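Local coordinates for glycoside Hydrolase (Bacteroides plebeius, PDB 5T3B), which probably hydrolyses glycosidic bonds in agar-type galactans, as a glycoside hydrolase family 50 enzyme of a human gut bacterium, at residues D147-S152 against K174-Y179. Residues are numbered along the deposited sequence; the frame is centred on the assembly and turned at random.
Sequences DWVAKS and KAVNDY
The carbonyl oxygen of W148, the residue whose indole meets A175 across the contact, takes two bonds from one turn on: S152 N reaches W148 O at 2.9 Å, and S152 OG reaches W148 O at 2.7 Å from the opposite face of the carbonyl plane. The indole of W148 meets the second helix edge-on, CZ3 of W148 lying 4.0 Å from A175 CB, near the ring plane, while NE1 bonds to Y440 OH and F129 stacks on the ring. V149 points toward the second helix and carries most of the contact on the first. V149 CG1, anti to the backbone N (chi1 -174°), sits over a face of the Y179 ring as a CH-pi contact, 3.8 Å from the centroid and 28° off the normal. The other branch, V149 CG2, packs at 3.9 Å against A175 CB. Beyond V149, Y179 passes A150, Y179 CE1 lying 3.8 Å from A150 CB. The phenol OH bonds to S185 O, and a water that donates to A150 O at 2.8 Å reaches Y179 OH only weakly. With an alanine at Y179, V149 CG1 and A150 would probably lose the ring they pack against, and S185 O its phenol mate. No direct hydrogen bond joins the segments, whose axes cross at -73°. Helices 145-158 and 169-182 follow parallel strands 120-126 and 163-165, consistent with neighbouring outer helices of the (beta/alpha)8 barrel of family 50.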
ATOM      1  N   ASP A 147      19.567   0.396 -18.163  1.00  8.83           N
ATOM      2  CA  ASP A 147      20.425   1.162 -17.267  1.00  9.08           C
ATOM      3  C   ASP A 147      19.628   1.833 -16.146  1.00  9.30           C
ATOM      4  O   ASP A 147      20.073   1.896 -15.019  1.00  9.87           O
ATOM      5  CB  ASP A 147      21.239   2.177 -18.099  1.00 10.98           C
ATOM      6  CG  ASP A 147      22.340   2.861 -17.331  1.00 11.30           C
ATOM      7  OD1 ASP A 147      23.145   2.169 -16.685  1.00 14.27           O
ATOM      8  OD2 ASP A 147      22.402   4.118 -17.435  1.00 12.65           O
ATOM      9  N   TRP A 148      18.471   2.358 -16.517  1.00  8.54           N
ATOM     10  CA  TRP A 148      17.578   2.954 -15.543  1.00  7.89           C
ATOM     11  C   TRP A 148      17.149   1.945 -14.457  1.00  8.05           C
ATOM     12  O   TRP A 148      17.252   2.227 -13.271  1.00  8.33           O
ATOM     13  CB  TRP A 148      16.407   3.587 -16.254  1.00  8.92           C
ATOM     14  CG  TRP A 148      15.284   4.035 -15.353  1.00  8.55           C
ATOM     15  CD1 TRP A 148      15.302   5.054 -14.443  1.00  8.70           C
ATOM     16  CD2 TRP A 148      13.958   3.489 -15.265  1.00  8.67           C
ATOM     17  NE1 TRP A 148      14.094   5.178 -13.821  1.00  8.29           N
ATOM     18  CE2 TRP A 148      13.266   4.218 -14.291  1.00  8.40           C
ATOM     19  CE3 TRP A 148      13.323   2.419 -15.917  1.00  9.31           C
ATOM     20  CZ2 TRP A 148      11.932   3.934 -13.989  1.00  9.66           C
ATOM     21  CZ3 TRP A 148      12.012   2.114 -15.611  1.00 10.78           C
ATOM     22  CH2 TRP A 148      11.360   2.848 -14.634  1.00 10.57           C
ATOM     23  N   VAL A 149      16.740   0.760 -14.874  1.00  7.97           N
ATOM     24  CA  VAL A 149      16.331  -0.245 -13.879  1.00  8.17           C
ATOM     25  C   VAL A 149      17.516  -0.651 -13.020  1.00  8.58           C
ATOM     26  O   VAL A 149      17.433  -0.749 -11.792  1.00  8.91           O
ATOM     27  CB  VAL A 149      15.590  -1.456 -14.445  1.00  9.08           C
ATOM     28  CG1 VAL A 149      15.124  -2.308 -13.286  1.00  9.78           C
ATOM     29  CG2 VAL A 149      14.438  -1.033 -15.335  1.00  9.12           C
ATOM     30  N   ALA A 150      18.666  -0.886 -13.669  1.00  9.05           N
ATOM     31  CA  ALA A 150      19.829  -1.360 -12.913  1.00  9.61           C
ATOM     32  C   ALA A 150      20.308  -0.344 -11.901  1.00  9.34           C
ATOM     33  O   ALA A 150      20.617  -0.662 -10.730  1.00 11.57           O
ATOM     34  CB  ALA A 150      20.911  -1.724 -13.898  1.00 11.36           C
ATOM     35  N   LYS A 151      20.448   0.905 -12.367  1.00  9.31           N
ATOM     36  CA  LYS A 151      20.868   1.923 -11.456  1.00  9.39           C
ATOM     37  C   LYS A 151      19.887   2.132 -10.335  1.00  8.93           C
ATOM     38  O   LYS A 151      20.278   2.392  -9.194  1.00 10.38           O
ATOM     39  CB  LYS A 151      21.078   3.234 -12.204  1.00 10.57           C
ATOM     40  CG  LYS A 151      22.386   3.326 -12.979  1.00 12.40           C
ATOM     41  CD  LYS A 151      22.412   4.565 -13.916  1.00 12.30           C
ATOM     42  CE  LYS A 151      23.830   4.834 -14.388  1.00 13.40           C
ATOM     43  NZ  LYS A 151      23.808   5.697 -15.606  1.00 12.44           N
ATOM     44  N   SER A 152      18.614   2.053 -10.708  1.00  9.03           N
ATOM     45  CA  SER A 152      17.601   2.204  -9.662  1.00  8.94           C
ATOM     46  C   SER A 152      17.581   1.099  -8.633  1.00  9.68           C
ATOM     47  O   SER A 152      17.421   1.358  -7.421  1.00  9.77           O
ATOM     48  CB  SER A 152      16.233   2.335 -10.315  1.00  9.55           C
ATOM     49  OG  SER A 152      16.138   3.475 -11.152  1.00  9.43           O
ATOM     50  N   LYS A 174       7.063  -3.669 -17.794  1.00 10.04           N
ATOM     51  CA  LYS A 174       7.894  -4.496 -18.696  1.00 10.71           C
ATOM     52  C   LYS A 174       9.392  -4.239 -18.418  1.00  9.52           C
ATOM     53  O   LYS A 174      10.168  -5.163 -18.468  1.00 10.28           O
ATOM     54  CB  LYS A 174       7.536  -4.228 -20.140  1.00 12.76           C
ATOM     55  CG  LYS A 174       8.342  -5.048 -21.110  1.00 18.71           C
ATOM     56  CD  LYS A 174       7.771  -5.085 -22.465  1.00 25.16           C
ATOM     57  CE  LYS A 174       8.430  -6.198 -23.273  1.00 28.55           C
ATOM     58  NZ  LYS A 174       9.899  -6.108 -23.390  1.00 32.33           N
ATOM     59  N   ALA A 175       9.762  -2.994 -18.185  1.00  9.95           N
ATOM     60  CA  ALA A 175      11.173  -2.680 -17.931  1.00  9.48           C
ATOM     61  C   ALA A 175      11.707  -3.475 -16.770  1.00  8.65           C
ATOM     62  O   ALA A 175      12.774  -4.070 -16.843  1.00  9.71           O
ATOM     63  CB  ALA A 175      11.339  -1.206 -17.692  1.00 10.51           C
ATOM     64  N   VAL A 176      10.984  -3.475 -15.673  1.00  8.77           N
ATOM     65  CA  VAL A 176      11.408  -4.179 -14.478  1.00  8.63           C
ATOM     66  C   VAL A 176      11.337  -5.716 -14.718  1.00  8.55           C
ATOM     67  O   VAL A 176      12.222  -6.449 -14.299  1.00  9.18           O
ATOM     68  CB  VAL A 176      10.582  -3.769 -13.282  1.00  9.10           C
ATOM     69  CG1 VAL A 176      10.883  -4.619 -12.091  1.00 10.02           C
ATOM     70  CG2 VAL A 176      10.819  -2.299 -12.964  1.00  9.95           C
ATOM     71  N   ASN A 177      10.285  -6.155 -15.391  1.00  8.51           N
ATOM     72  CA  ASN A 177      10.120  -7.562 -15.662  1.00  9.10           C
ATOM     73  C   ASN A 177      11.269  -8.109 -16.494  1.00  9.18           C
ATOM     74  O   ASN A 177      11.845  -9.154 -16.198  1.00 10.68           O
ATOM     75  CB  ASN A 177       8.739  -7.783 -16.301  1.00  9.84           C
ATOM     76  CG  ASN A 177       8.306  -9.228 -16.297  1.00 10.34           C
ATOM     77  OD1 ASN A 177       8.605  -9.991 -17.216  1.00 13.55           O
ATOM     78  ND2 ASN A 177       7.564  -9.587 -15.287  1.00 10.50           N
ATOM     79  N   ASP A 178      11.637  -7.359 -17.525  1.00  9.78           N
ATOM     80  CA  ASP A 178      12.751  -7.752 -18.411  1.00 11.17           C
ATOM     81  C   ASP A 178      14.055  -7.776 -17.600  1.00 10.35           C
ATOM     82  O   ASP A 178      14.896  -8.712 -17.717  1.00 13.21           O
ATOM     83  CB  ASP A 178      12.917  -6.743 -19.559  1.00 12.66           C
ATOM     84  CG  ASP A 178      11.847  -6.855 -20.633  1.00 14.76           C
ATOM     85  OD1 ASP A 178      11.125  -7.860 -20.674  1.00 18.59           O
ATOM     86  OD2 ASP A 178      11.752  -5.910 -21.444  1.00 18.69           O
ATOM     87  N   TYR A 179      14.288  -6.747 -16.797  1.00  9.38           N
ATOM     88  CA  TYR A 179      15.483  -6.670 -15.983  1.00  9.24           C
ATOM     89  C   TYR A 179      15.614  -7.855 -15.024  1.00  9.64           C
ATOM     90  O   TYR A 179      16.660  -8.462 -14.898  1.00 11.22           O
ATOM     91  CB  TYR A 179      15.550  -5.335 -15.238  1.00 10.60           C
ATOM     92  CG  TYR A 179      16.614  -5.273 -14.176  1.00 11.37           C
ATOM     93  CD1 TYR A 179      17.909  -4.866 -14.463  1.00 13.22           C
ATOM     94  CD2 TYR A 179      16.293  -5.647 -12.886  1.00 12.31           C
ATOM     95  CE1 TYR A 179      18.852  -4.869 -13.385  1.00 13.26           C
ATOM     96  CE2 TYR A 179      17.155  -5.635 -11.841  1.00 14.84           C
ATOM     97  CZ  TYR A 179      18.410  -5.252 -12.077  1.00 15.81           C
ATOM     98  OH  TYR A 179      19.354  -5.282 -11.024  1.00 22.35           O
TER
HETATM   99  O   HOH W   1      21.631  -3.098  -9.894  1.00 24.61           O